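Local coordinates for c-di-GMP synthase (Capnocytophaga granulosa, PDB 6WT9), which makes the cyclic dinucleotide 3',3'-c-di-GMP from two GTP as the second messenger of a CBASS antiphage defence system, at residues A[50-53]-A[54-58]; A[69-72]-A[73-77]. All blocks are in the same frame, centred on the assembly; numbering follows the deposited sequence.

The two contacts sit at opposite ends of helix 54-71, each pairing a turn of the helix with the loop that adjoins it. Contact 1 comes first along the chain, where the loop after helix 40-49 turns into the helix through an N-cap serine; contact 2 follows, where the helix runs out and the chain heads for strand 78-83. Their centres are 28 Å apart and their nearest atoms about 12 Å, so nothing touches between them and the helix itself is the link. Helix 54-71 thus runs from helix 23-32 and the loop before it at one end to the mixed sheet and helix 147-164 of the nucleotidyltransferase domain at the other.

Contact 1 of 2, residues A[50-53]-A[54-58]; sequences NGVS and PEYTN
Ser53 caps helix 54-71 at its N-terminus: its OG accepts from Glu55 N at 3.2 Å, with a fairly straight N-H...O angle of 158°. The hydroxyl gets there because OG stands anti to the backbone N (chi1 168°), which places it beside the carbonyl carbon, near Glu55 N. Pro54, the first helical residue, has no N-H to offer, so the first amide available to the cap is that of Glu55.

The backbone carbonyl of Ser53 opens the helical ladder with two weak bonds, from Tyr56 N at 3.1 Å and from Thr57 N at 3.3 Å. A water bridges backbone and side chain, donating to Val52 O at 2.6 Å and accepting from Thr57 OG1 at 2.8 Å.

The apolar part is small. Val52 CG1 meets Tyr56 CB at 3.8 Å, the two side chains crossing at about a right angle.

Beyond the turn, Tyr56 OH is hydrogen-bonded to the side chain of Asn18 and the backbone N of Glu20, and Thr57 OG1 to His91. Ser53 and Tyr56 touch Ile25 of helix 23-32, so the cap joins the start of helix 54-71 to helix 23-32, just after the loop from helix 40-49.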
ATOM      1  N   ASN A  50      10.584   7.954   4.156  1.00 18.68           N
ATOM      2  CA  ASN A  50      11.606   7.193   3.456  1.00 18.35           C
ATOM      3  C   ASN A  50      11.039   5.872   2.950  1.00 16.49           C
ATOM      4  O   ASN A  50      10.219   5.231   3.612  1.00 13.67           O
ATOM      5  CB  ASN A  50      12.797   6.939   4.380  1.00 19.59           C
ATOM      6  CG  ASN A  50      14.103   6.781   3.623  1.00 24.41           C
ATOM      7  OD1 ASN A  50      14.593   5.669   3.430  1.00 29.39           O
ATOM      8  ND2 ASN A  50      14.676   7.899   3.194  1.00 29.69           N
ATOM      9  N   GLY A  51      11.475   5.467   1.763  1.00 23.84           N
ATOM     10  CA  GLY A  51      11.074   4.177   1.245  1.00 34.98           C
ATOM     11  C   GLY A  51      11.771   3.042   1.971  1.00 34.69           C
ATOM     12  O   GLY A  51      12.922   3.156   2.393  1.00 36.08           O
ATOM     13  N   VAL A  52      11.042   1.937   2.143  1.00 26.87           N
ATOM     14  CA  VAL A  52      11.657   0.725   2.666  1.00 19.20           C
ATOM     15  C   VAL A  52      12.813   0.338   1.758  1.00 18.72           C
ATOM     16  O   VAL A  52      12.719   0.431   0.526  1.00 25.97           O
ATOM     17  CB  VAL A  52      10.620  -0.407   2.775  1.00 18.32           C
ATOM     18  CG1 VAL A  52      11.294  -1.735   3.093  1.00 13.82           C
ATOM     19  CG2 VAL A  52       9.580  -0.077   3.834  1.00 19.61           C
ATOM     20  N   SER A  53      13.925  -0.065   2.364  1.00 12.33           N
ATOM     21  CA  SER A  53      15.106  -0.414   1.589  1.00 15.80           C
ATOM     22  C   SER A  53      14.784  -1.549   0.620  1.00 15.70           C
ATOM     23  O   SER A  53      14.030  -2.467   0.966  1.00 15.00           O
ATOM     24  CB  SER A  53      16.252  -0.824   2.514  1.00 17.80           C
ATOM     25  OG  SER A  53      17.311  -1.422   1.784  1.00 25.44           O
ATOM     26  N   PRO A  54      15.325  -1.518  -0.600  1.00 21.32           N
ATOM     27  CA  PRO A  54      15.075  -2.622  -1.540  1.00 20.69           C
ATOM     28  C   PRO A  54      15.593  -3.962  -1.050  1.00 25.29           C
ATOM     29  O   PRO A  54      15.187  -4.999  -1.590  1.00 26.39           O
ATOM     30  CB  PRO A  54      15.799  -2.172  -2.817  1.00 21.59           C
ATOM     31  CG  PRO A  54      16.809  -1.171  -2.356  1.00 23.82           C
ATOM     32  CD  PRO A  54      16.187  -0.475  -1.183  1.00 21.36           C
ATOM     33  N   GLU A  55      16.475  -3.972  -0.048  1.00 28.47           N
ATOM     34  CA  GLU A  55      16.899  -5.228   0.566  1.00 32.09           C
ATOM     35  C   GLU A  55      15.701  -6.029   1.058  1.00 26.00           C
ATOM     36  O   GLU A  55      15.626  -7.246   0.850  1.00 34.78           O
ATOM     37  CB  GLU A  55      17.862  -4.941   1.719  1.00 45.39           C
ATOM     38  CG  GLU A  55      18.425  -6.178   2.396  1.00 60.17           C
ATOM     39  CD  GLU A  55      19.729  -6.642   1.777  1.00 73.14           C
ATOM     40  OE1 GLU A  55      20.067  -6.168   0.672  1.00 78.42           O
ATOM     41  OE2 GLU A  55      20.419  -7.475   2.402  1.00 75.61           O
ATOM     42  N   TYR A  56      14.747  -5.360   1.709  1.00 15.89           N
ATOM     43  CA  TYR A  56      13.528  -6.027   2.155  1.00 15.30           C
ATOM     44  C   TYR A  56      12.548  -6.233   1.009  1.00 17.68           C
ATOM     45  O   TYR A  56      11.925  -7.295   0.905  1.00 16.40           O
ATOM     46  CB  TYR A  56      12.860  -5.221   3.267  1.00 15.88           C
ATOM     47  CG  TYR A  56      13.645  -5.169   4.553  1.00 15.35           C
ATOM     48  CD1 TYR A  56      13.635  -6.241   5.433  1.00 13.76           C
ATOM     49  CD2 TYR A  56      14.384  -4.045   4.895  1.00 11.39           C
ATOM     50  CE1 TYR A  56      14.349  -6.201   6.613  1.00 15.13           C
ATOM     51  CE2 TYR A  56      15.100  -3.995   6.076  1.00 15.11           C
ATOM     52  CZ  TYR A  56      15.079  -5.078   6.930  1.00 15.68           C
ATOM     53  OH  TYR A  56      15.788  -5.038   8.107  1.00 21.18           O
ATOM     54  N   THR A  57      12.394  -5.225   0.146  1.00 18.60           N
ATOM     55  CA  THR A  57      11.386  -5.296  -0.907  1.00 14.00           C
ATOM     56  C   THR A  57      11.695  -6.408  -1.902  1.00 16.74           C
ATOM     57  O   THR A  57      10.784  -7.100  -2.372  1.00 22.00           O
ATOM     58  CB  THR A  57      11.279  -3.948  -1.620  1.00 18.17           C
ATOM     59  OG1 THR A  57      11.041  -2.917  -0.655  1.00 19.61           O
ATOM     60  CG2 THR A  57      10.133  -3.961  -2.626  1.00 18.31           C
ATOM     61  N   ASN A  58      12.976  -6.603  -2.228  1.00 18.53           N
ATOM     62  CA  ASN A  58      13.336  -7.648  -3.182  1.00 19.19           C
ATOM     63  C   ASN A  58      13.021  -9.034  -2.636  1.00 22.62           C
ATOM     64  O   ASN A  58      12.629  -9.929  -3.394  1.00 24.75           O
ATOM     65  CB  ASN A  58      14.817  -7.545  -3.550  1.00 18.18           C
ATOM     66  CG  ASN A  58      15.134  -6.288  -4.328  1.00 29.05           C
ATOM     67  OD1 ASN A  58      14.245  -5.659  -4.900  1.00 38.12           O
ATOM     68  ND2 ASN A  58      16.410  -5.914  -4.356  1.00 32.37           N
TER
HETATM   69  O   HOH W   1      11.673  -0.385  -1.707  1.00 14.30           O

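Contact 2 of 2, residues A[69-72]-A[73-77]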
ATOM      1  N   LEU A  69       6.148 -20.020  -9.038  1.00 20.50           N
ATOM      2  CA  LEU A  69       6.751 -21.208  -9.637  1.00 22.04           C
ATOM      3  C   LEU A  69       6.061 -22.482  -9.166  1.00 19.73           C
ATOM      4  O   LEU A  69       5.931 -23.443  -9.934  1.00 22.44           O
ATOM      5  CB  LEU A  69       8.245 -21.264  -9.320  1.00 21.79           C
ATOM      6  CG  LEU A  69       9.127 -20.166  -9.920  1.00 26.57           C
ATOM      7  CD1 LEU A  69      10.597 -20.449  -9.641  1.00 23.70           C
ATOM      8  CD2 LEU A  69       8.878 -20.021 -11.415  1.00 23.01           C
ATOM      9  N   HIS A  70       5.622 -22.516  -7.905  1.00 13.87           N
ATOM     10  CA  HIS A  70       4.900 -23.684  -7.414  1.00 15.95           C
ATOM     11  C   HIS A  70       3.542 -23.819  -8.093  1.00 19.75           C
ATOM     12  O   HIS A  70       3.115 -24.932  -8.422  1.00 23.87           O
ATOM     13  CB  HIS A  70       4.736 -23.608  -5.896  1.00 15.46           C
ATOM     14  CG  HIS A  70       5.986 -23.927  -5.138  1.00 22.41           C
ATOM     15  ND1 HIS A  70       6.565 -25.179  -5.152  1.00 21.82           N
ATOM     16  CD2 HIS A  70       6.767 -23.161  -4.341  1.00 20.52           C
ATOM     17  CE1 HIS A  70       7.650 -25.169  -4.397  1.00 21.86           C
ATOM     18  NE2 HIS A  70       7.795 -23.956  -3.894  1.00 21.86           N
ATOM     19  N   LEU A  71       2.849 -22.699  -8.310  1.00 17.89           N
ATOM     20  CA  LEU A  71       1.556 -22.752  -8.983  1.00 17.91           C
ATOM     21  C   LEU A  71       1.704 -23.088 -10.462  1.00 13.84           C
ATOM     22  O   LEU A  71       0.798 -23.687 -11.053  1.00 14.53           O
ATOM     23  CB  LEU A  71       0.819 -21.427  -8.805  1.00 20.39           C
ATOM     24  CG  LEU A  71       0.389 -21.114  -7.371  1.00 23.01           C
ATOM     25  CD1 LEU A  71      -0.365 -19.792  -7.303  1.00 15.85           C
ATOM     26  CD2 LEU A  71      -0.460 -22.247  -6.815  1.00 17.77           C
ATOM     27  N   GLN A  72       2.831 -22.721 -11.073  1.00 11.93           N
ATOM     28  CA  GLN A  72       3.094 -23.095 -12.457  1.00 21.01           C
ATOM     29  C   GLN A  72       3.341 -24.587 -12.627  1.00 23.18           C
ATOM     30  O   GLN A  72       3.539 -25.039 -13.760  1.00 25.64           O
ATOM     31  CB  GLN A  72       4.288 -22.305 -12.998  1.00 20.57           C
ATOM     32  CG  GLN A  72       3.975 -20.844 -13.277  1.00 24.31           C
ATOM     33  CD  GLN A  72       5.194 -20.056 -13.711  1.00 26.12           C
ATOM     34  OE1 GLN A  72       6.328 -20.447 -13.441  1.00 26.97           O
ATOM     35  NE2 GLN A  72       4.965 -18.939 -14.391  1.00 29.54           N
ATOM     36  N   ASP A  73       3.340 -25.352 -11.540  1.00 17.05           N
ATOM     37  CA  ASP A  73       3.431 -26.801 -11.597  1.00 21.57           C
ATOM     38  C   ASP A  73       2.068 -27.482 -11.613  1.00 25.85           C
ATOM     39  O   ASP A  73       2.014 -28.713 -11.676  1.00 25.02           O
ATOM     40  CB  ASP A  73       4.244 -27.330 -10.408  1.00 18.60           C
ATOM     41  CG  ASP A  73       5.711 -26.957 -10.488  1.00 27.72           C
ATOM     42  OD1 ASP A  73       6.127 -26.380 -11.514  1.00 35.28           O
ATOM     43  OD2 ASP A  73       6.452 -27.243  -9.521  1.00 28.69           O
ATOM     44  N   ILE A  74       0.967 -26.726 -11.558  1.00 20.83           N
ATOM     45  CA  ILE A  74      -0.345 -27.355 -11.434  1.00 15.04           C
ATOM     46  C   ILE A  74      -1.435 -26.566 -12.154  1.00 17.94           C
ATOM     47  O   ILE A  74      -2.470 -27.131 -12.527  1.00 21.89           O
ATOM     48  CB  ILE A  74      -0.700 -27.565  -9.949  1.00 18.45           C
ATOM     49  CG1 ILE A  74      -1.905 -28.497  -9.803  1.00 22.17           C
ATOM     50  CG2 ILE A  74      -0.954 -26.232  -9.258  1.00 14.42           C
ATOM     51  CD1 ILE A  74      -2.268 -28.810  -8.369  1.00 22.97           C
ATOM     52  N   LEU A  75      -1.223 -25.268 -12.371  1.00 14.61           N
ATOM     53  CA  LEU A  75      -2.253 -24.411 -12.947  1.00 15.64           C
ATOM     54  C   LEU A  75      -2.060 -24.248 -14.452  1.00 19.06           C
ATOM     55  O   LEU A  75      -0.931 -24.142 -14.939  1.00 13.66           O
ATOM     56  CB  LEU A  75      -2.263 -23.034 -12.279  1.00 10.76           C
ATOM     57  CG  LEU A  75      -2.680 -22.959 -10.807  1.00 17.06           C
ATOM     58  CD1 LEU A  75      -2.780 -21.503 -10.350  1.00 10.07           C
ATOM     59  CD2 LEU A  75      -3.994 -23.690 -10.571  1.00 14.22           C
ATOM     60  N   LEU A  76      -3.175 -24.214 -15.179  1.00 10.44           N
ATOM     61  CA  LEU A  76      -3.185 -24.011 -16.620  1.00 17.20           C
ATOM     62  C   LEU A  76      -4.074 -22.827 -16.978  1.00 14.36           C
ATOM     63  O   LEU A  76      -5.032 -22.512 -16.265  1.00 19.00           O
ATOM     64  CB  LEU A  76      -3.684 -25.260 -17.359  1.00 10.59           C
ATOM     65  CG  LEU A  76      -2.860 -26.540 -17.238  1.00 16.16           C
ATOM     66  CD1 LEU A  76      -3.518 -27.667 -18.020  1.00 17.45           C
ATOM     67  CD2 LEU A  76      -1.440 -26.305 -17.723  1.00 10.87           C
ATOM     68  N   ASP A  77      -3.738 -22.176 -18.096  1.00 15.59           N
ATOM     69  CA  ASP A  77      -4.543 -21.093 -18.670  1.00 19.34           C
ATOM     70  C   ASP A  77      -4.686 -19.920 -17.700  1.00 21.28           C
ATOM     71  O   ASP A  77      -5.772 -19.365 -17.516  1.00 22.89           O
ATOM     72  CB  ASP A  77      -5.919 -21.606 -19.109  1.00 30.29           C
ATOM     73  CG  ASP A  77      -5.834 -22.857 -19.958  1.00 38.62           C
ATOM     74  OD1 ASP A  77      -4.977 -22.906 -20.864  1.00 43.23           O
ATOM     75  OD2 ASP A  77      -6.627 -23.792 -19.717  1.00 44.20           O
TER
HETATM   76  O   HOH W   2       7.391 -24.208 -11.915  1.00 39.30           O
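Leu71 O takes two amides from the residues that follow it, and this fork is where helix 54-71 ends. Leu75 N comes nearly head-on, 2.9 Å from Leu71 O with a C=O...N angle of 176°, whereas Ile74 N lies above the carbonyl plane at 3.1 Å from the same oxygen. One residue earlier, Asp73 N donates to His70 O at 3.2 Å, again from above the carbonyl plane. The bonds of Asp73 N and Ile74 N reach back three residues, as in a 3-10 turn, while Leu75 N still reaches back four. Leu75 and Leu76 are extended, before strand 78-83 begins.

Among the side chains, Asp73 folds back along the helix end. With CG beside its own backbone N (chi1 -68°), the carboxylate comes up to the carbonyl of Leu69. Leu69 O and Asp73 OD1, both acceptors, lie close together there, and a water reconciles them by donating to Leu69 O at 2.6 Å and to Asp73 OD1 at 2.5 Å. Ile74 lays its CG2 branch against Leu71 O at 3.6 Å, while its longer branch leads away from the helix. Leu75 makes the apolar contact: its CD1 reaches Leu71 CB at 3.9 Å, and its CB and CG border the carbonyl oxygen of Leu71 that its own amide binds.

Leu71 and Leu75 continue inward together. Both touch Tyr80 of strand 78-83 and Val102 of strand 98-104, Leu71 adds Leu100, and Leu75 packs on Asn153, Leu156 and Ser157 of helix 147-164. The helix end therefore packs on strands 78-83 and 98-104, with Leu75 also reaching helix 147-164.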